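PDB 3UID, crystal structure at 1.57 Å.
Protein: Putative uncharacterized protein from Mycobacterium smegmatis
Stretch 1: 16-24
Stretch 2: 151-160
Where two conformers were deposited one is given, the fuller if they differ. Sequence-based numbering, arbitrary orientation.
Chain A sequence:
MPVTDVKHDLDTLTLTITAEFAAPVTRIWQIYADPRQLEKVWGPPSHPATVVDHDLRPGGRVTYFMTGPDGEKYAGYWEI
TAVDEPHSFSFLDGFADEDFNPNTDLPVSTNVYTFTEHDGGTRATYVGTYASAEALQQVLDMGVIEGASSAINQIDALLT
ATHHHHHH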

# COMPACT_ATOMS: atom_id res chain seq x y z
N THR A 16 -7.37 8.83 1.16
CA THR A 16 -6.38 9.11 0.13
C THR A 16 -5.09 9.60 0.77
O THR A 16 -5.10 10.53 1.57
N ILE A 17 -4.00 8.92 0.45
CA ILE A 17 -2.69 9.35 0.89
C ILE A 17 -1.90 9.77 -0.34
O ILE A 17 -1.88 9.08 -1.36
N THR A 18 -1.28 10.94 -0.26
CA THR A 18 -0.48 11.45 -1.36
C THR A 18 0.97 11.54 -0.90
O THR A 18 1.25 11.90 0.25
N ALA A 19 1.89 11.16 -1.78
CA ALA A 19 3.31 11.24 -1.49
C ALA A 19 4.03 11.85 -2.66
O ALA A 19 3.53 11.83 -3.78
N GLU A 20 5.20 12.41 -2.38
CA GLU A 20 6.11 12.85 -3.42
C GLU A 20 7.44 12.13 -3.26
O GLU A 20 7.99 12.04 -2.16
N PHE A 21 7.95 11.60 -4.37
CA PHE A 21 9.19 10.83 -4.35
C PHE A 21 10.20 11.45 -5.30
O PHE A 21 9.84 11.85 -6.41
N ALA A 22 11.47 11.51 -4.90
CA ALA A 22 12.50 12.10 -5.76
C ALA A 22 13.12 11.03 -6.65
O ALA A 22 14.31 10.73 -6.56
N ALA A 23 12.28 10.46 -7.51
CA ALA A 23 12.70 9.46 -8.48
C ALA A 23 11.63 9.40 -9.56
O ALA A 23 10.49 9.81 -9.34
N PRO A 24 11.99 8.88 -10.73
CA PRO A 24 11.06 8.83 -11.86
C PRO A 24 9.91 7.85 -11.63
O PRO A 24 10.04 6.91 -10.83
N ALA A 151 5.74 2.95 4.94
CA ALA A 151 6.16 2.42 3.64
C ALA A 151 6.65 3.55 2.75
O ALA A 151 7.67 3.42 2.07
N ILE A 152 5.94 4.67 2.76
CA ILE A 152 6.35 5.84 1.99
C ILE A 152 7.73 6.35 2.41
O ILE A 152 8.58 6.65 1.56
N ASN A 153 7.97 6.41 3.71
CA ASN A 153 9.28 6.81 4.20
C ASN A 153 10.36 5.80 3.83
O ASN A 153 11.49 6.19 3.54
N GLN A 154 10.02 4.51 3.83
CA GLN A 154 11.00 3.51 3.41
C GLN A 154 11.33 3.65 1.93
O GLN A 154 12.48 3.47 1.53
N ILE A 155 10.33 3.96 1.12
CA ILE A 155 10.58 4.22 -0.30
C ILE A 155 11.54 5.40 -0.44
O ILE A 155 12.52 5.29 -1.17
N ASP A 156 11.29 6.49 0.28
CA ASP A 156 12.23 7.62 0.27
C ASP A 156 13.67 7.14 0.50
O ASP A 156 14.59 7.55 -0.20
N ALA A 157 13.85 6.29 1.51
CA ALA A 157 15.20 5.87 1.89
C ALA A 157 15.90 5.10 0.79
O ALA A 157 17.12 5.20 0.63
N LEU A 158 15.12 4.34 0.01
CA LEU A 158 15.68 3.54 -1.07
C LEU A 158 16.17 4.39 -2.24
O LEU A 158 16.98 3.93 -3.03
N LEU A 159 15.66 5.61 -2.34
CA LEU A 159 15.91 6.45 -3.52
C LEU A 159 17.21 7.27 -3.47
O LEU A 159 17.52 8.01 -4.42
N THR A 160 17.96 7.17 -2.38
CA THR A 160 19.23 7.87 -2.27
C THR A 160 20.32 6.93 -1.76
O THR A 160 20.06 6.06 -0.93

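Packing of strand 16-21 and the loop that follows it against the helix of stretch 2 and the residues that follow it. The two axes run nearly parallel, 7° apart and 9.2 Å at closest approach, so residues along stretch 1 meet successive turns of the helix. Thr16 makes no contact with the helix. Ile17 (chi1 m, chi2 t) points toward it and sets CG2 3.7 Å from CD1 of Ile152, itself m, t and directed at the strand. Thr18 points away, in keeping with the alternation of a strand. Ala19 again faces the helix; its CB lies 3.8 Å from Ile152 CG2, so the one isoleucine packs against two inward residues of the strand. The CA-to-CB bond of Glu20 (chi1 m, chi2 t) points away. Phe21 (chi1 m, chi2 -58°) has the largest area covered by the helix stretch. Its CA-to-CB bond runs sideways, but the ring reaches in. Ile155 (m, t) covers one ring face, with CG2 3.8 Å from the centroid in a CH-pi contact. Near the ring plane, Phe21 CE1 lies 3.6 Å from the backbone O of Ile152, and Phe21 CD1 lies 3.4 Å from OD2 of Asp156 (chi1 m), oxygens meeting the ring at its edge. Phe21 CB also packs 3.8 Å from CD1 of Leu159 (m, t). No direct hydrogen bond crosses the interface; the polar link is a water that accepts from Ala22 N (2.9 Å from the water O) and donates to Asp156 OD2 (2.9 Å from the same O), joining the loop backbone to the helix carboxylate. Ala22 CB itself points sideways. Ala23 turns back toward the helix stretch, its CB 3.7 Å from Leu159 CD2, and closes the apolar seam. Pro24, at the N-cap position of the next helix, lies beyond contact.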

# COMPACT_ATOMS: atom_id res chain seq x y z
CB THR A 16 -6.91 10.15 -0.87
OG1 THR A 16 -8.09 9.64 -1.50
CG2 THR A 16 -5.88 10.42 -1.94
CB ILE A 17 -1.98 8.24 1.66
CG1 ILE A 17 -2.81 7.87 2.90
CG2 ILE A 17 -0.57 8.68 2.05
CD1 ILE A 17 -2.09 7.02 3.91
CB THR A 18 -0.97 12.84 -1.80
OG1 THR A 18 -2.37 12.79 -2.10
CG2 THR A 18 -0.21 13.33 -3.03
CB ALA A 19 3.88 9.85 -1.25
CB GLU A 20 6.27 14.37 -3.39
CG GLU A 20 5.03 15.08 -3.89
CD GLU A 20 5.09 16.58 -3.73
OE1 GLU A 20 6.20 17.12 -3.56
OE2 GLU A 20 4.02 17.22 -3.77
CB PHE A 21 8.93 9.40 -4.80
CG PHE A 21 8.02 8.61 -3.89
CD1 PHE A 21 8.34 8.43 -2.55
CD2 PHE A 21 6.86 8.04 -4.38
CE1 PHE A 21 7.51 7.69 -1.71
CE2 PHE A 21 6.02 7.29 -3.56
CZ PHE A 21 6.34 7.12 -2.22
CB ALA A 22 13.56 12.81 -4.92
CB ALA A 23 12.89 8.09 -7.80
CB PRO A 24 11.94 8.35 -13.03
CG PRO A 24 13.33 8.73 -12.64
CD PRO A 24 13.38 8.60 -11.15
CB ALA A 151 5.03 1.65 2.98
CB ILE A 152 5.27 6.93 2.07
CG1 ILE A 152 4.10 6.53 1.18
CG2 ILE A 152 5.83 8.29 1.62
CD1 ILE A 152 2.78 7.23 1.58
CB ASN A 153 9.26 7.07 5.70
CG ASN A 153 8.39 8.25 6.05
OD1 ASN A 153 8.23 9.18 5.25
ND2 ASN A 153 7.82 8.22 7.25
CB GLN A 154 10.55 2.08 3.74
CG GLN A 154 10.55 1.77 5.26
CD GLN A 154 11.91 2.01 5.89
OE1 GLN A 154 12.92 1.51 5.41
NE2 GLN A 154 11.93 2.79 6.96
CB ILE A 155 9.28 4.48 -1.09
CG1 ILE A 155 8.46 3.20 -1.19
CG2 ILE A 155 9.60 5.01 -2.49
CD1 ILE A 155 7.02 3.44 -1.66
CB ASP A 156 11.90 8.66 1.36
CG ASP A 156 10.64 9.46 1.08
OD1 ASP A 156 10.02 9.92 2.07
OD2 ASP A 156 10.29 9.66 -0.09
CB ALA A 157 15.16 5.05 3.16
CB LEU A 158 14.64 2.56 -1.64
CG LEU A 158 14.10 1.45 -0.74
CD1 LEU A 158 13.28 0.51 -1.60
CD2 LEU A 158 15.21 0.69 -0.04
CB LEU A 159 14.72 7.39 -3.73
CG LEU A 159 13.34 6.74 -3.88
CD1 LEU A 159 12.27 7.80 -4.13
CD2 LEU A 159 13.36 5.70 -4.99
CB THR A 160 19.14 9.09 -1.34
OG1 THR A 160 20.45 9.67 -1.21
CG2 THR A 160 18.62 8.67 0.03
O HOH W 1 11.96 11.03 -2.04